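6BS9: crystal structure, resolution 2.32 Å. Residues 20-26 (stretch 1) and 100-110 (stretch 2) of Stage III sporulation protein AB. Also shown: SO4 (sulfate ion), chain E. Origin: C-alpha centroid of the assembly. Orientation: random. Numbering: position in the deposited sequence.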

ATOM      1  N   LEU A  20       7.342   1.978  -4.216  1.00 31.88           N
ATOM      2  CA  LEU A  20       7.131   3.359  -3.827  1.00 34.41           C
ATOM      3  C   LEU A  20       8.151   3.833  -2.812  1.00 36.36           C
ATOM      4  O   LEU A  20       8.583   4.986  -2.898  1.00 39.28           O
ATOM      5  N   GLU A  21       8.488   2.991  -1.825  1.00 36.78           N
ATOM      6  CA  GLU A  21       9.567   3.318  -0.890  1.00 38.03           C
ATOM      7  C   GLU A  21      10.806   3.751  -1.625  1.00 36.75           C
ATOM      8  O   GLU A  21      11.418   4.768  -1.292  1.00 41.25           O
ATOM      9  N   ALA A  22      11.206   3.002  -2.631  1.00 36.05           N
ATOM     10  CA  ALA A  22      12.422   3.380  -3.372  1.00 35.64           C
ATOM     11  C   ALA A  22      12.298   4.745  -4.025  1.00 37.92           C
ATOM     12  O   ALA A  22      13.239   5.544  -4.021  1.00 37.89           O
ATOM     13  N   GLU A  23      11.139   5.031  -4.598  1.00 40.70           N
ATOM     14  CA  GLU A  23      10.974   6.316  -5.338  1.00 44.79           C
ATOM     15  C   GLU A  23      10.914   7.496  -4.400  1.00 42.87           C
ATOM     16  O   GLU A  23      11.452   8.556  -4.684  1.00 44.38           O
ATOM     17  N   ILE A  24      10.276   7.298  -3.261  1.00 39.98           N
ATOM     18  CA  ILE A  24      10.281   8.319  -2.227  1.00 39.34           C
ATOM     19  C   ILE A  24      11.718   8.588  -1.787  1.00 40.40           C
ATOM     20  O   ILE A  24      12.141   9.719  -1.733  1.00 43.78           O
ATOM     21  N   MET A  25      12.462   7.530  -1.503  1.00 40.72           N
ATOM     22  CA  MET A  25      13.813   7.641  -0.918  1.00 45.17           C
ATOM     23  C   MET A  25      14.855   8.197  -1.888  1.00 43.77           C
ATOM     24  O   MET A  25      15.617   9.083  -1.537  1.00 38.53           O
ATOM     25  N   TYR A  26      14.854   7.737  -3.119  1.00 45.66           N
ATOM     26  CA  TYR A  26      15.966   8.055  -4.007  1.00 52.69           C
ATOM     27  C   TYR A  26      15.571   8.206  -5.430  1.00 56.19           C
ATOM     28  O   TYR A  26      16.421   8.445  -6.250  1.00 62.54           O
ATOM     29  N   ASP A 100      11.385  13.924   9.057  1.00 54.00           N
ATOM     30  CA  ASP A 100      12.729  13.360   9.281  1.00 51.60           C
ATOM     31  C   ASP A 100      12.966  12.215   8.307  1.00 52.12           C
ATOM     32  O   ASP A 100      12.178  11.262   8.281  1.00 54.20           O
ATOM     33  N   ARG A 101      13.997  12.311   7.477  1.00 49.89           N
ATOM     34  CA  ARG A 101      14.182  11.359   6.371  1.00 52.57           C
ATOM     35  C   ARG A 101      14.386   9.901   6.859  1.00 47.74           C
ATOM     36  O   ARG A 101      13.795   8.966   6.319  1.00 46.77           O
ATOM     37  N   ILE A 102      15.164   9.734   7.911  1.00 47.40           N
ATOM     38  CA  ILE A 102      15.557   8.401   8.374  1.00 45.85           C
ATOM     39  C   ILE A 102      14.391   7.740   9.070  1.00 44.95           C
ATOM     40  O   ILE A 102      14.132   6.558   8.864  1.00 40.51           O
ATOM     41  N   SER A 103      13.689   8.535   9.874  1.00 43.89           N
ATOM     42  CA  SER A 103      12.515   8.069  10.570  1.00 44.47           C
ATOM     43  C   SER A 103      11.410   7.654   9.588  1.00 41.31           C
ATOM     44  O   SER A 103      10.835   6.580   9.713  1.00 39.31           O
ATOM     45  N   GLN A 104      11.203   8.444   8.551  1.00 40.15           N
ATOM     46  CA  GLN A 104      10.235   8.086   7.519  1.00 42.30           C
ATOM     47  C   GLN A 104      10.588   6.740   6.877  1.00 42.07           C
ATOM     48  O   GLN A 104       9.753   5.827   6.749  1.00 42.75           O
ATOM     49  N   GLN A 105      11.834   6.637   6.481  1.00 41.35           N
ATOM     50  CA  GLN A 105      12.326   5.424   5.853  1.00 43.90           C
ATOM     51  C   GLN A 105      12.090   4.188   6.731  1.00 41.36           C
ATOM     52  O   GLN A 105      11.611   3.165   6.247  1.00 42.17           O
ATOM     53  N   LYS A 106      12.431   4.292   8.020  1.00 38.45           N
ATOM     54  CA  LYS A 106      12.278   3.193   8.942  1.00 36.13           C
ATOM     55  C   LYS A 106      10.812   2.890   9.181  1.00 33.64           C
ATOM     56  O   LYS A 106      10.461   1.712   9.307  1.00 30.87           O
ATOM     57  N   HIS A 107       9.954   3.910   9.186  1.00 33.39           N
ATOM     58  CA  HIS A 107       8.511   3.631   9.345  1.00 35.08           C
ATOM     59  C   HIS A 107       7.902   2.990   8.082  1.00 34.31           C
ATOM     60  O   HIS A 107       6.999   2.151   8.195  1.00 32.06           O
ATOM     61  N   ILE A 108       8.450   3.301   6.905  1.00 33.80           N
ATOM     62  CA  ILE A 108       8.031   2.597   5.686  1.00 33.80           C
ATOM     63  C   ILE A 108       8.456   1.167   5.735  1.00 32.50           C
ATOM     64  O   ILE A 108       7.649   0.258   5.447  1.00 31.16           O
ATOM     65  N   LYS A 109       9.695   0.934   6.172  1.00 32.66           N
ATOM     66  CA  LYS A 109      10.164  -0.457   6.339  1.00 31.61           C
ATOM     67  C   LYS A 109       9.274  -1.228   7.309  1.00 32.13           C
ATOM     68  O   LYS A 109       8.961  -2.400   7.073  1.00 33.71           O
ATOM     69  N   LEU A 110       8.845  -0.580   8.397  1.00 32.35           N
ATOM     70  CA  LEU A 110       7.936  -1.232   9.392  1.00 33.63           C
ATOM     71  C   LEU A 110       6.609  -1.654   8.801  1.00 31.79           C
ATOM     72  O   LEU A 110       6.164  -2.766   9.049  1.00 31.71           O
TER

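The helices of the two stretches, from one chain, run antiparallel, with axes 10.9 Å apart at closest approach and an angle of 176° between their directions. Together they bury 340 Å². M25, E21 and I108 cover most of it, and all three point their CA-to-CB bonds toward the opposite helix.

M25 lies across from Q105 in the register. Its chi1 and chi2 are both m, and chi3 is 145°, between wells. This bend lays the terminal methyl against stretch 2. M25 CE is 3.1 Å from Q104 OE1, a tight approach of a methyl to an amide oxygen, and 3.8 Å from I108 CD1. M25 SD sits 3.7 Å from Q105 CG.

E21 pairs with I108, their CA atoms 6.8 Å apart. Its chi1 and chi2 are both t, so the chain is extended. The aliphatic part packs on the isoleucine, with E21 CG 3.6 Å from I108 CG2. The carboxylate reaches further and accepts a weak hydrogen bond from Q105 NE2 to E21 OE2, 3.3 Å long with an angle of 139°. It is the only hydrogen bond across the stretches.

I108 is buried, with chi1 m and chi2 t. Its CD1 also meets I24 CD1 at 4.2 Å. I24 has the same rotamer, mt, and its CG2 lies 3.5 Å from Q104 OE1.

Q104 starts sideways, but its tt chain brings the amide nearer to stretch 1. Its NE2 is hydrogen-bonded elsewhere in the structure. R101 and K109 add little at the margins.

D100 makes no contact with stretch 1. It caps the helix that follows: S103 N donates to D100 OD2 at 2.8 Å. D100 N donates to O2 of the sulfate at 3.0 Å. The sulfate probably came from the crystallisation liquor.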

ATOM      1  CB  LEU A  20       5.766   3.594  -3.224  1.00 37.29           C
ATOM      2  CG  LEU A  20       4.547   3.515  -4.106  1.00 37.40           C
ATOM      3  CD1 LEU A  20       3.314   3.917  -3.343  1.00 38.52           C
ATOM      4  CD2 LEU A  20       4.648   4.307  -5.406  1.00 38.55           C
ATOM      5  CB  GLU A  21       9.941   2.104   0.001  1.00 41.72           C
ATOM      6  CG  GLU A  21      11.002   2.428   1.066  1.00 45.51           C
ATOM      7  CD  GLU A  21      11.568   1.204   1.829  1.00 50.57           C
ATOM      8  OE1 GLU A  21      11.321   0.045   1.349  1.00 52.19           O
ATOM      9  OE2 GLU A  21      12.124   1.407   2.997  1.00 48.61           O
ATOM     10  CB  ALA A  22      12.767   2.306  -4.384  1.00 35.12           C
ATOM     11  CB  GLU A  23       9.702   6.315  -6.175  1.00 45.80           C
ATOM     12  CG  GLU A  23       9.675   5.249  -7.267  1.00 51.20           C
ATOM     13  CD  GLU A  23      10.610   5.544  -8.451  1.00 50.77           C
ATOM     14  OE1 GLU A  23      10.882   4.648  -9.267  1.00 56.76           O
ATOM     15  OE2 GLU A  23      11.182   6.626  -8.551  1.00 55.46           O
ATOM     16  CB  ILE A  24       9.420   7.855  -1.044  1.00 38.48           C
ATOM     17  CG1 ILE A  24       7.973   7.855  -1.484  1.00 37.53           C
ATOM     18  CG2 ILE A  24       9.613   8.772   0.165  1.00 40.77           C
ATOM     19  CD1 ILE A  24       7.043   7.065  -0.604  1.00 36.23           C
ATOM     20  CB  MET A  25      14.192   6.338  -0.161  1.00 48.22           C
ATOM     21  CG  MET A  25      13.282   6.074   1.071  1.00 56.17           C
ATOM     22  SD  MET A  25      13.278   7.492   2.243  1.00 70.09           S
ATOM     23  CE  MET A  25      11.602   7.592   2.936  1.00 65.03           C
ATOM     24  CB  TYR A  26      17.214   7.074  -3.819  1.00 56.12           C
ATOM     25  CG  TYR A  26      16.977   5.559  -3.762  1.00 57.17           C
ATOM     26  CD1 TYR A  26      16.885   4.799  -4.924  1.00 56.54           C
ATOM     27  CD2 TYR A  26      16.872   4.887  -2.501  1.00 55.76           C
ATOM     28  CE1 TYR A  26      16.679   3.435  -4.858  1.00 59.12           C
ATOM     29  CE2 TYR A  26      16.649   3.527  -2.421  1.00 55.36           C
ATOM     30  CZ  TYR A  26      16.561   2.801  -3.607  1.00 61.38           C
ATOM     31  OH  TYR A  26      16.280   1.456  -3.602  1.00 69.11           O
ATOM     32  CB  ASP A 100      12.838  12.832  10.709  1.00 51.64           C
ATOM     33  CG  ASP A 100      14.217  12.243  11.020  1.00 53.16           C
ATOM     34  OD1 ASP A 100      15.074  12.991  11.517  1.00 54.70           O
ATOM     35  OD2 ASP A 100      14.475  11.055  10.739  1.00 49.69           O
ATOM     36  CB  ARG A 101      15.252  11.927   5.400  1.00 60.38           C
ATOM     37  CG  ARG A 101      16.264  10.997   4.732  1.00 66.35           C
ATOM     38  CD  ARG A 101      17.617  11.279   5.322  1.00 77.20           C
ATOM     39  NE  ARG A 101      18.675  10.536   4.679  1.00 85.65           N
ATOM     40  CZ  ARG A 101      19.912  10.510   5.136  1.00 90.22           C
ATOM     41  NH1 ARG A 101      20.236  11.152   6.267  1.00 89.10           N
ATOM     42  NH2 ARG A 101      20.823   9.824   4.468  1.00 96.71           N
ATOM     43  CB  ILE A 102      16.748   8.467   9.332  1.00 46.17           C
ATOM     44  CG1 ILE A 102      18.004   8.873   8.579  1.00 49.23           C
ATOM     45  CG2 ILE A 102      17.019   7.129  10.032  1.00 44.70           C
ATOM     46  CD1 ILE A 102      19.091   9.449   9.479  1.00 51.13           C
ATOM     47  CB  SER A 103      12.025   9.157  11.524  1.00 46.63           C
ATOM     48  OG  SER A 103      11.071   8.639  12.391  1.00 53.00           O
ATOM     49  CB  GLN A 104      10.118   9.162   6.423  1.00 40.94           C
ATOM     50  CG  GLN A 104       9.220   8.724   5.263  1.00 44.79           C
ATOM     51  CD  GLN A 104       8.957   9.822   4.215  1.00 46.80           C
ATOM     52  OE1 GLN A 104       9.856  10.158   3.412  1.00 47.00           O
ATOM     53  NE2 GLN A 104       7.745  10.311   4.172  1.00 45.03           N
ATOM     54  CB  GLN A 105      13.820   5.606   5.549  1.00 47.81           C
ATOM     55  CG  GLN A 105      14.326   4.720   4.453  1.00 54.01           C
ATOM     56  CD  GLN A 105      15.165   3.584   4.951  1.00 61.68           C
ATOM     57  OE1 GLN A 105      16.367   3.749   5.208  1.00 70.67           O
ATOM     58  NE2 GLN A 105      14.570   2.390   5.019  1.00 65.27           N
ATOM     59  CB  LYS A 106      13.076   3.430  10.259  1.00 38.02           C
ATOM     60  CG  LYS A 106      14.559   3.611  10.014  1.00 38.70           C
ATOM     61  CD  LYS A 106      15.179   2.363   9.339  1.00 39.68           C
ATOM     62  CE  LYS A 106      16.667   2.560   9.056  1.00 42.32           C
ATOM     63  NZ  LYS A 106      17.213   1.347   8.403  1.00 45.29           N
ATOM     64  CB  HIS A 107       7.735   4.869   9.836  1.00 36.32           C
ATOM     65  CG  HIS A 107       7.883   5.126  11.305  1.00 37.88           C
ATOM     66  ND1 HIS A 107       7.018   4.595  12.237  1.00 42.34           N
ATOM     67  CD2 HIS A 107       8.866   5.707  12.015  1.00 38.91           C
ATOM     68  CE1 HIS A 107       7.438   4.873  13.463  1.00 41.27           C
ATOM     69  NE2 HIS A 107       8.556   5.561  13.355  1.00 41.00           N
ATOM     70  CB  ILE A 108       8.555   3.220   4.398  1.00 35.18           C
ATOM     71  CG1 ILE A 108       7.963   4.621   4.248  1.00 37.27           C
ATOM     72  CG2 ILE A 108       8.167   2.335   3.211  1.00 32.90           C
ATOM     73  CD1 ILE A 108       8.453   5.451   3.066  1.00 36.41           C
ATOM     74  CB  LYS A 109      11.607  -0.453   6.791  1.00 33.38           C
ATOM     75  CG  LYS A 109      12.231  -1.829   6.840  1.00 32.73           C
ATOM     76  CD  LYS A 109      13.616  -1.759   7.401  1.00 35.20           C
ATOM     77  CE  LYS A 109      14.366  -3.111   7.339  1.00 36.21           C
ATOM     78  NZ  LYS A 109      15.754  -3.007   7.896  1.00 35.39           N
ATOM     79  CB  LEU A 110       7.640  -0.292  10.561  1.00 34.02           C
ATOM     80  CG  LEU A 110       6.706  -0.748  11.678  1.00 34.68           C
ATOM     81  CD1 LEU A 110       7.142  -2.048  12.301  1.00 34.09           C
ATOM     82  CD2 LEU A 110       6.608   0.307  12.777  1.00 34.85           C
TER
HETATM   83  S   SO4 E 201       8.379  14.705  11.596  1.00 75.23           S
HETATM   84  O1  SO4 E 201       8.931  16.037  11.950  1.00 78.79           O
HETATM   85  O2  SO4 E 201       9.488  13.761  11.321  1.00 79.24           O
HETATM   86  O3  SO4 E 201       7.543  14.156  12.692  1.00 72.48           O
HETATM   87  O4  SO4 E 201       7.554  14.894  10.394  1.00 80.45           O